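Local coordinates for teichoic acid biosynthesis protein F (Staphylococcus epidermidis, PDB 3L7I), which takes part in teichoic acid biosynthesis and carries a GT-B type domain of the kind found in glycosyltransferases, at residues Ala313-Val316 and Asn317-Arg320; Thr322-His325 and Val326-Ile329; Pro510-Asp513 and Val514-Asn517; Asn607-Ser610 and Glu611-Ile615. All coordinates share one frame; numbering follows the deposited sequence.

Contact 1. Residues Ala313-Val316 and Asn317-Arg320. With SO4 (sulfate ion), chain E.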
loop_
_atom_site.group_PDB
_atom_site.type_symbol
_atom_site.label_atom_id
_atom_site.label_comp_id
_atom_site.label_asym_id
_atom_site.label_seq_id
_atom_site.Cartn_x
_atom_site.Cartn_y
_atom_site.Cartn_z
ATOM N N ALA A 313 -17.858 0.867 2.494
ATOM C CA ALA A 313 -18.177 2.257 2.184
ATOM C C ALA A 313 -17.303 2.813 1.056
ATOM O O ALA A 313 -17.453 3.970 0.671
ATOM C CB ALA A 313 -18.062 3.143 3.456
ATOM N N PHE A 314 -16.402 1.988 0.528
ATOM C CA PHE A 314 -15.447 2.446 -0.469
ATOM C C PHE A 314 -15.577 1.717 -1.806
ATOM O O PHE A 314 -15.292 0.527 -1.905
ATOM C CB PHE A 314 -14.031 2.376 0.100
ATOM C CG PHE A 314 -13.810 3.313 1.274
ATOM C CD1 PHE A 314 -14.341 3.024 2.534
ATOM C CD2 PHE A 314 -13.099 4.503 1.117
ATOM C CE1 PHE A 314 -14.155 3.904 3.617
ATOM C CE2 PHE A 314 -12.910 5.383 2.197
ATOM C CZ PHE A 314 -13.434 5.082 3.443
ATOM N N LYS A 315 -16.041 2.440 -2.824
ATOM C CA LYS A 315 -16.228 1.896 -4.176
ATOM C C LYS A 315 -14.920 1.409 -4.829
ATOM O O LYS A 315 -13.873 2.040 -4.678
ATOM C CB LYS A 315 -16.868 2.961 -5.072
ATOM C CG LYS A 315 -18.363 3.186 -4.861
ATOM C CD LYS A 315 -18.779 4.555 -5.411
ATOM C CE LYS A 315 -17.894 4.988 -6.626
ATOM N NZ LYS A 315 -18.226 6.316 -7.294
ATOM N N VAL A 316 -14.988 0.305 -5.576
ATOM C CA VAL A 316 -13.795 -0.233 -6.240
ATOM C C VAL A 316 -13.278 0.662 -7.380
ATOM O O VAL A 316 -12.072 0.832 -7.554
ATOM C CB VAL A 316 -13.952 -1.715 -6.763
ATOM C CG1 VAL A 316 -15.046 -2.480 -6.008
ATOM C CG2 VAL A 316 -14.173 -1.735 -8.253
ATOM N N ASN A 317 -14.158 1.257 -8.160
ATOM C CA ASN A 317 -13.628 2.123 -9.199
ATOM C C ASN A 317 -12.829 3.352 -8.693
ATOM O O ASN A 317 -11.843 3.757 -9.326
ATOM C CB ASN A 317 -14.718 2.522 -10.183
ATOM C CG ASN A 317 -15.040 1.415 -11.158
ATOM O OD1 ASN A 317 -14.398 0.361 -11.166
ATOM N ND2 ASN A 317 -16.039 1.649 -11.993
ATOM N N GLN A 318 -13.244 3.944 -7.568
ATOM C CA GLN A 318 -12.479 5.048 -6.978
ATOM C C GLN A 318 -11.171 4.537 -6.392
ATOM O O GLN A 318 -10.136 5.187 -6.506
ATOM C CB GLN A 318 -13.276 5.787 -5.898
ATOM C CG GLN A 318 -14.283 6.784 -6.444
ATOM C CD GLN A 318 -13.637 7.937 -7.224
ATOM O OE1 GLN A 318 -12.891 8.746 -6.658
ATOM N NE2 GLN A 318 -13.936 8.020 -8.532
ATOM N N PHE A 319 -11.227 3.365 -5.766
ATOM C CA PHE A 319 -10.055 2.793 -5.124
ATOM C C PHE A 319 -8.957 2.523 -6.140
ATOM O O PHE A 319 -7.768 2.684 -5.845
ATOM C CB PHE A 319 -10.411 1.513 -4.401
ATOM C CG PHE A 319 -9.239 0.840 -3.777
ATOM C CD1 PHE A 319 -8.623 1.382 -2.663
ATOM C CD2 PHE A 319 -8.745 -0.341 -4.298
ATOM C CE1 PHE A 319 -7.537 0.754 -2.072
ATOM C CE2 PHE A 319 -7.665 -0.980 -3.716
ATOM C CZ PHE A 319 -7.057 -0.435 -2.599
ATOM N N ARG A 320 -9.362 2.114 -7.338
ATOM C CA ARG A 320 -8.418 1.911 -8.431
ATOM C C ARG A 320 -7.773 3.227 -8.873
ATOM O O ARG A 320 -6.555 3.324 -8.986
ATOM C CB ARG A 320 -9.101 1.228 -9.613
ATOM C CG ARG A 320 -9.266 -0.257 -9.432
ATOM C CD ARG A 320 -9.445 -0.915 -10.764
ATOM N NE ARG A 320 -10.824 -0.866 -11.252
ATOM C CZ ARG A 320 -11.150 -0.872 -12.543
ATOM N NH1 ARG A 320 -10.194 -0.883 -13.465
ATOM N NH2 ARG A 320 -12.425 -0.850 -12.911
HETATM S S SO4 E . -6.693 -2.377 -12.642
HETATM O O1 SO4 E . -5.799 -2.020 -11.534
HETATM O O2 SO4 E . -5.961 -3.215 -13.589
HETATM O O3 SO4 E . -7.854 -3.117 -12.160
HETATM O O4 SO4 E . -7.162 -1.142 -13.274
#
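Lys-315 and Val-316 lead the chain into the first turn of helix 316-331, and their carbonyls receive the amides of Phe-319 and Arg-320. Lys-315 sits at the N-cap position. The bond from Phe-319 N to Lys-315 O is 3.2 Å long. The next one, from Arg-320 N to Val-316 O, measures 3.0 Å. Both are i to i+4 bonds.

Among the side chains, Lys-315 and Gln-318 run alongside each other and point the same way. Lys-315 CE comes within 4.0 Å of Gln-318 CG, a contact of the aliphatic parts. Val-316 and Asn-317 lie at a slant to each other, with Val-316 CG2 3.6 Å from Asn-317 OD1. Asn-317 OD1 also accepts from Arg-320 NH2 at 2.9 Å. The nitrogen stands 42° out of the plane of the amide carbonyl, so it is above the plane and not on a lone pair. The arginine chain turns at chi3 (-83°), and NH1 then reaches a sulfate ion. The sulfate O4 lies in the guanidinium plane at its edge, 3.0 Å from Arg-320 NH1. One guanidinium thus has an amide oxygen and an anion as partners of two different nitrogens.

The sulfate is also held by Lys-327 and Arg-333 of the third subunit. Phe-319 meets Phe-314 of the second subunit edge-to-face and packs on Val-330 of the third and fourth subunits. This first turn therefore lies where helix 316-331 meets other copies of the protein, far from the centre of its own chain.

Contact 2. Residues Thr322-His325 and Val326-Ile329. With SO4 (sulfate ion), chain F.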
loop_
_atom_site.group_PDB
_atom_site.type_symbol
_atom_site.label_atom_id
_atom_site.label_comp_id
_atom_site.label_asym_id
_atom_site.label_seq_id
_atom_site.Cartn_x
_atom_site.Cartn_y
_atom_site.Cartn_z
ATOM N N THR A 322 -7.630 5.782 -7.085
ATOM C CA THR A 322 -6.957 6.324 -5.924
ATOM C C THR A 322 -5.530 5.796 -5.851
ATOM O O THR A 322 -4.573 6.548 -5.616
ATOM C CB THR A 322 -7.749 5.976 -4.639
ATOM O OG1 THR A 322 -8.767 6.964 -4.438
ATOM C CG2 THR A 322 -6.836 5.906 -3.412
ATOM N N LEU A 323 -5.395 4.489 -6.049
ATOM C CA LEU A 323 -4.081 3.894 -6.031
ATOM C C LEU A 323 -3.212 4.438 -7.160
ATOM O O LEU A 323 -2.027 4.681 -6.955
ATOM C CB LEU A 323 -4.183 2.386 -6.092
ATOM C CG LEU A 323 -3.729 1.556 -4.895
ATOM C CD1 LEU A 323 -3.855 2.289 -3.547
ATOM C CD2 LEU A 323 -4.529 0.273 -4.903
ATOM N N ARG A 324 -3.787 4.672 -8.333
ATOM C CA ARG A 324 -2.968 5.119 -9.448
ATOM C C ARG A 324 -2.369 6.484 -9.164
ATOM O O ARG A 324 -1.194 6.748 -9.433
ATOM C CB ARG A 324 -3.748 5.131 -10.761
ATOM C CG ARG A 324 -2.827 5.119 -11.989
ATOM C CD ARG A 324 -3.438 4.331 -13.154
ATOM N NE ARG A 324 -4.887 4.560 -13.225
ATOM C CZ ARG A 324 -5.814 3.603 -13.146
ATOM N NH1 ARG A 324 -5.444 2.324 -13.026
ATOM N NH2 ARG A 324 -7.115 3.928 -13.214
ATOM N N HIS A 325 -3.194 7.346 -8.594
ATOM C CA HIS A 325 -2.777 8.695 -8.249
ATOM C C HIS A 325 -1.673 8.750 -7.167
ATOM O O HIS A 325 -0.803 9.631 -7.224
ATOM C CB HIS A 325 -3.988 9.518 -7.839
ATOM C CG HIS A 325 -3.683 10.962 -7.627
ATOM N ND1 HIS A 325 -3.125 11.756 -8.613
ATOM C CD2 HIS A 325 -3.849 11.762 -6.549
ATOM C CE1 HIS A 325 -2.971 12.980 -8.145
ATOM N NE2 HIS A 325 -3.401 13.013 -6.894
ATOM N N VAL A 326 -1.702 7.815 -6.202
ATOM C CA VAL A 326 -0.655 7.750 -5.201
ATOM C C VAL A 326 0.622 7.443 -5.926
ATOM O O VAL A 326 1.627 8.131 -5.736
ATOM C CB VAL A 326 -0.881 6.629 -4.174
ATOM C CG1 VAL A 326 0.369 6.452 -3.260
ATOM C CG2 VAL A 326 -2.139 6.880 -3.348
ATOM N N LYS A 327 0.572 6.402 -6.755
ATOM C CA LYS A 327 1.698 6.030 -7.601
ATOM C C LYS A 327 2.277 7.263 -8.306
ATOM O O LYS A 327 3.440 7.594 -8.098
ATOM C CB LYS A 327 1.311 4.925 -8.609
ATOM C CG LYS A 327 2.498 4.275 -9.336
ATOM C CD LYS A 327 2.105 3.044 -10.127
ATOM C CE LYS A 327 0.946 3.325 -11.116
ATOM N NZ LYS A 327 0.593 2.156 -12.045
ATOM N N ASN A 328 1.472 7.956 -9.106
ATOM C CA ASN A 328 1.969 9.127 -9.819
ATOM C C ASN A 328 2.503 10.254 -8.928
ATOM O O ASN A 328 3.494 10.920 -9.271
ATOM C CB ASN A 328 0.895 9.689 -10.732
ATOM C CG ASN A 328 0.620 8.794 -11.914
ATOM O OD1 ASN A 328 1.471 7.967 -12.308
ATOM N ND2 ASN A 328 -0.580 8.938 -12.491
ATOM N N ILE A 329 1.851 10.493 -7.797
ATOM C CA ILE A 329 2.374 11.499 -6.897
ATOM C C ILE A 329 3.750 11.114 -6.326
ATOM O O ILE A 329 4.689 11.900 -6.375
ATOM C CB ILE A 329 1.422 11.856 -5.733
ATOM C CG1 ILE A 329 0.730 13.186 -6.001
ATOM C CG2 ILE A 329 2.234 12.115 -4.489
ATOM C CD1 ILE A 329 -0.426 13.091 -6.852
HETATM S S SO4 F . 3.945 1.044 -13.359
HETATM O O1 SO4 F . 5.353 1.329 -13.128
HETATM O O2 SO4 F . 3.815 0.104 -14.470
HETATM O O3 SO4 F . 3.388 0.421 -12.156
HETATM O O4 SO4 F . 3.270 2.310 -13.675
#
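Ile-329 N donates to His-325 O at 2.8 Å, and Asn-328 N to Arg-324 O at 2.9 Å. The second bond lies in the plane of the Arg-324 carbonyl. Lys-327 N to Leu-323 O (3.1 Å) is almost perfectly straight at 178°, and Val-326 N to Thr-322 O (3.2 Å) completes the set. Four successive i to i+4 bonds thus hold the two halves together.

The charged end of Lys-327 turns to a sulfate ion. Lys-327 CG stands opposite the backbone N (chi1 -168°), and the chain bends only at chi3, which carries NZ to the anion. Lys-327 NZ bonds sulfate O4 at 3.1 Å and sulfate O3 weakly at 3.3 Å. Arg-333 of the same chain and Arg-320 of the third subunit also bond this sulfate, so the anion bridges two copies of the protein.

Two other polar ends have one common partner. Ser-339 OG, on helix 336-344, is hydrogen-bonded to both His-325 ND1 and Asn-328 ND2. The Asn-328 side chain also leans back over the helix, with Asn-328 CG 3.7 Å from Arg-324 O.

Packing is mostly one turn apart. Ile-329 CD1 is modelled over one face of the His-325 ring, too close to be relied on. Val-326 CG2 rests against Thr-322 O at 3.3 Å. Beyond the segment, Leu-323 packs on Lys-327 of the third subunit and on Val-326 of the fourth.

This is a regular alpha helix, the first of a pair, 316-331 and 336-344, joined by a short loop: one side meets helix 336-344, and others meet neighbouring subunits.

Contact 3. Residues Pro510-Asp513 and Val514-Asn517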
loop_
_atom_site.group_PDB
_atom_site.type_symbol
_atom_site.label_atom_id
_atom_site.label_comp_id
_atom_site.label_asym_id
_atom_site.label_seq_id
_atom_site.Cartn_x
_atom_site.Cartn_y
_atom_site.Cartn_z
ATOM N N PRO A 510 -17.811 24.417 -41.364
ATOM C CA PRO A 510 -17.688 25.824 -40.989
ATOM C C PRO A 510 -16.473 26.458 -41.661
ATOM O O PRO A 510 -16.512 27.637 -42.028
ATOM C CB PRO A 510 -17.504 25.746 -39.470
ATOM C CG PRO A 510 -18.316 24.563 -39.090
ATOM C CD PRO A 510 -18.089 23.557 -40.206
ATOM N N ARG A 511 -15.412 25.666 -41.825
ATOM C CA ARG A 511 -14.147 26.138 -42.377
ATOM C C ARG A 511 -14.324 26.495 -43.834
ATOM O O ARG A 511 -13.482 27.184 -44.420
ATOM C CB ARG A 511 -13.107 25.034 -42.296
ATOM C CG ARG A 511 -13.610 23.759 -42.911
ATOM C CD ARG A 511 -12.617 23.140 -43.844
ATOM N NE ARG A 511 -12.010 21.973 -43.224
ATOM C CZ ARG A 511 -11.709 20.849 -43.878
ATOM N NH1 ARG A 511 -11.160 19.825 -43.217
ATOM N NH2 ARG A 511 -11.962 20.746 -45.185
ATOM N N ASN A 512 -15.413 25.997 -44.417
ATOM C CA ASN A 512 -15.717 26.222 -45.823
ATOM C C ASN A 512 -16.567 27.473 -46.040
ATOM O O ASN A 512 -16.679 27.954 -47.167
ATOM C CB ASN A 512 -16.398 24.994 -46.441
ATOM C CG ASN A 512 -15.415 23.863 -46.769
ATOM O OD1 ASN A 512 -14.202 24.055 -46.764
ATOM N ND2 ASN A 512 -15.954 22.670 -47.057
ATOM N N ASP A 513 -17.135 28.004 -44.956
ATOM C CA ASP A 513 -18.011 29.178 -45.005
ATOM C C ASP A 513 -17.450 30.262 -45.929
ATOM O O ASP A 513 -18.122 30.697 -46.880
ATOM C CB ASP A 513 -18.241 29.761 -43.599
ATOM C CG ASP A 513 -19.333 29.016 -42.794
ATOM O OD1 ASP A 513 -20.011 28.120 -43.357
ATOM O OD2 ASP A 513 -19.511 29.346 -41.586
ATOM N N VAL A 514 -16.217 30.689 -45.651
ATOM C CA VAL A 514 -15.548 31.732 -46.441
ATOM C C VAL A 514 -15.535 31.460 -47.959
ATOM O O VAL A 514 -15.528 32.400 -48.750
ATOM C CB VAL A 514 -14.079 31.973 -45.967
ATOM C CG1 VAL A 514 -13.985 33.105 -44.968
ATOM C CG2 VAL A 514 -13.504 30.705 -45.402
ATOM N N LEU A 515 -15.493 30.188 -48.365
ATOM C CA LEU A 515 -15.456 29.866 -49.789
ATOM C C LEU A 515 -16.792 30.248 -50.421
ATOM O O LEU A 515 -16.880 30.613 -51.595
ATOM C CB LEU A 515 -15.131 28.392 -50.011
ATOM C CG LEU A 515 -13.819 27.902 -49.389
ATOM C CD1 LEU A 515 -13.636 26.438 -49.678
ATOM C CD2 LEU A 515 -12.609 28.684 -49.884
ATOM N N VAL A 516 -17.839 30.191 -49.615
ATOM C CA VAL A 516 -19.167 30.544 -50.090
ATOM C C VAL A 516 -19.466 32.050 -49.954
ATOM O O VAL A 516 -19.968 32.679 -50.897
ATOM C CB VAL A 516 -20.227 29.722 -49.364
ATOM C CG1 VAL A 516 -21.588 30.356 -49.532
ATOM C CG2 VAL A 516 -20.222 28.292 -49.876
ATOM N N ASN A 517 -19.136 32.621 -48.794
ATOM C CA ASN A 517 -19.465 34.017 -48.483
ATOM C C ASN A 517 -18.481 35.107 -48.936
ATOM O O ASN A 517 -18.820 36.291 -48.871
ATOM C CB ASN A 517 -19.633 34.189 -46.980
ATOM C CG ASN A 517 -20.572 33.198 -46.385
ATOM O OD1 ASN A 517 -21.602 32.871 -46.976
ATOM N ND2 ASN A 517 -20.231 32.705 -45.195
#
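The carboxamide of Asn-517 swings back towards the carbonyl of Asp-513. Asn-517 ND2 comes to 3.4 Å from Asp-513 O, but the angle is too poor for a hydrogen bond, and Gly-704 O is the partner of ND2. Another flat group, the amide of Asn-512, has Asn-512 OD1 3.8 Å from Leu-515 CD1. The two side chains meet at a slant, and Asn-512 ND2 is bonded to Asp-629. At the Asp-513 carboxylate, Ala-706 N bonds OD1 and Ser-707 OG bonds OD2.

The backbone here turns tightly. Asp-513 N binds Pro-510 O at 3.0 Å, and Leu-515 N binds Asn-512 O at 2.8 Å. The Leu-515 donor stands 47° out of the carbonyl plane, in an i to i+3 bond. Asp-513 O is gripped twice, by Val-516 N at 2.8 Å and by Asn-517 N at 2.9 Å. Of these two, the Asn-517 bond lies in the carbonyl plane, the Val-516 donor well above it. The short helix thus mixes 3-10 and alpha bonding.

Arg-511 makes salt bridges with Asp-367 and Asp-629. Pro-510 packs on helix 367-379 and on the start of helix 706-721. Val-514 and Leu-515 touch helix 609-614, while Val-516 touches Ile-632. The turn is largely buried between these helices, just after strand 504-506 at the edge of the seven-stranded parallel sheet.

Contact 4. Residues Asn607-Ser610 and Glu611-Ile615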
loop_
_atom_site.group_PDB
_atom_site.type_symbol
_atom_site.label_atom_id
_atom_site.label_comp_id
_atom_site.label_asym_id
_atom_site.label_seq_id
_atom_site.Cartn_x
_atom_site.Cartn_y
_atom_site.Cartn_z
ATOM N N ASN A 607 -1.322 29.664 -41.854
ATOM C CA ASN A 607 -2.309 29.244 -40.846
ATOM C C ASN A 607 -3.577 28.666 -41.457
ATOM O O ASN A 607 -4.124 27.681 -40.976
ATOM C CB ASN A 607 -2.707 30.417 -39.946
ATOM C CG ASN A 607 -1.522 31.300 -39.563
ATOM O OD1 ASN A 607 -0.360 30.940 -39.793
ATOM N ND2 ASN A 607 -1.812 32.466 -38.969
ATOM N N ASP A 608 -4.031 29.281 -42.541
ATOM C CA ASP A 608 -5.392 29.072 -43.024
ATOM C C ASP A 608 -5.526 28.633 -44.510
ATOM O O ASP A 608 -5.237 29.375 -45.455
ATOM C CB ASP A 608 -6.218 30.329 -42.725
ATOM C CG ASP A 608 -7.695 30.089 -42.840
ATOM O OD1 ASP A 608 -8.414 30.375 -41.857
ATOM O OD2 ASP A 608 -8.130 29.604 -43.915
ATOM N N VAL A 609 -6.004 27.418 -44.703
ATOM C CA VAL A 609 -5.940 26.822 -46.010
ATOM C C VAL A 609 -7.084 27.286 -46.917
ATOM O O VAL A 609 -6.968 27.239 -48.160
ATOM C CB VAL A 609 -5.904 25.285 -45.898
ATOM C CG1 VAL A 609 -7.298 24.743 -45.700
ATOM C CG2 VAL A 609 -5.296 24.693 -47.143
ATOM N N SER A 610 -8.182 27.736 -46.315
ATOM C CA SER A 610 -9.344 28.153 -47.103
ATOM C C SER A 610 -9.039 29.467 -47.797
ATOM O O SER A 610 -9.488 29.725 -48.912
ATOM C CB SER A 610 -10.563 28.325 -46.212
ATOM O OG SER A 610 -10.364 27.640 -44.995
ATOM N N GLU A 611 -8.270 30.299 -47.112
ATOM C CA GLU A 611 -7.786 31.529 -47.702
ATOM C C GLU A 611 -6.888 31.222 -48.894
ATOM O O GLU A 611 -6.972 31.890 -49.919
ATOM C CB GLU A 611 -7.061 32.387 -46.661
ATOM C CG GLU A 611 -7.981 32.861 -45.547
ATOM C CD GLU A 611 -7.314 33.804 -44.587
ATOM O OE1 GLU A 611 -6.070 33.898 -44.615
ATOM O OE2 GLU A 611 -8.034 34.453 -43.796
ATOM N N LEU A 612 -6.046 30.203 -48.785
ATOM C CA LEU A 612 -5.222 29.849 -49.927
ATOM C C LEU A 612 -6.100 29.419 -51.127
ATOM O O LEU A 612 -5.801 29.756 -52.285
ATOM C CB LEU A 612 -4.168 28.806 -49.561
ATOM C CG LEU A 612 -3.062 29.319 -48.631
ATOM C CD1 LEU A 612 -2.077 28.212 -48.225
ATOM C CD2 LEU A 612 -2.339 30.477 -49.278
ATOM N N PHE A 613 -7.202 28.715 -50.871
ATOM C CA PHE A 613 -8.085 28.361 -51.985
ATOM C C PHE A 613 -8.659 29.610 -52.625
ATOM O O PHE A 613 -8.641 29.749 -53.849
ATOM C CB PHE A 613 -9.236 27.433 -51.562
ATOM C CG PHE A 613 -8.791 26.092 -51.084
ATOM C CD1 PHE A 613 -7.713 25.455 -51.670
ATOM C CD2 PHE A 613 -9.457 25.463 -50.056
ATOM C CE1 PHE A 613 -7.295 24.226 -51.223
ATOM C CE2 PHE A 613 -9.045 24.231 -49.613
ATOM C CZ PHE A 613 -7.965 23.609 -50.198
ATOM N N LEU A 614 -9.184 30.507 -51.790
ATOM C CA LEU A 614 -9.868 31.711 -52.265
ATOM C C LEU A 614 -9.046 32.456 -53.309
ATOM O O LEU A 614 -9.569 32.905 -54.316
ATOM C CB LEU A 614 -10.178 32.652 -51.107
ATOM C CG LEU A 614 -11.467 32.379 -50.341
ATOM C CD1 LEU A 614 -11.826 33.592 -49.512
ATOM C CD2 LEU A 614 -12.604 32.044 -51.296
ATOM N N ILE A 615 -7.746 32.574 -53.080
ATOM C CA ILE A 615 -6.921 33.279 -54.040
ATOM C C ILE A 615 -6.337 32.380 -55.146
ATOM O O ILE A 615 -5.490 32.829 -55.909
ATOM C CB ILE A 615 -5.791 34.080 -53.345
ATOM C CG1 ILE A 615 -4.750 33.127 -52.757
ATOM C CG2 ILE A 615 -6.364 35.060 -52.314
ATOM C CD1 ILE A 615 -3.497 33.819 -52.226
#
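Phe-613 N donates to Val-609 O at 3.1 Å and Leu-614 N to Ser-610 O at 3.0 Å, the alpha bonding of the short helix 609-614. Asp-608 is its N-cap. With CG opposite its own backbone N (chi1 -165°), the carboxylate turns over the first turn. Asp-608 OD2 accepts from Glu-611 N at 3.3 Å, on the anti side and 34° out of the carboxylate plane. A weak bond from Ser-610 N to Asp-608 OD2 (3.0 Å) joins it.

The carboxylates of Asp-608 and Glu-611 are stacked, their planes 21° apart, though the side chains cross at about a right angle. Glu-611 CG lies 3.6 Å from Asp-608 OD2. The Phe-613 ring has Val-609 O over one face, offset towards the rim, and Phe-613 CZ touches Val-609 CG2 at 4.2 Å.

Asp-608 OD1 and Glu-611 OE2 are 4.5 Å apart, two like charges. Each has a hydroxyl partner: Tyr-371 OH bonds Asp-608 OD1, and Tyr-524 OH bonds Glu-611 OE2. Tyr-606 OH bonds the other oxygen, Glu-611 OE1. Lys-370 adds a long, weak ion pair to OD1. These partners would probably ease the repulsion.

How the contacts relate
The four contacts follow one another along the chain; none nests in or crosses another, and each is a local turn that closes no long loop. Contact 1 opens helix 316-331 and contact 2 continues it, their centres about 13 Å apart, and both touch the fourth subunit. Contact 3 follows the last strand of the seven-stranded sheet. Contact 4 lies in sequence between strands 600-602 and 618-621 of the six-stranded sheet. These two touch: Arg-511 O probably bonds Ser-610 OG at 3.2 Å. Contacts 3 and 4 thus link parts that follow the two sheets, consistent with the two halves of a GT-B fold, whereas contacts 1 and 2 lie against other subunits, about 34 Å or more away by nearest atoms.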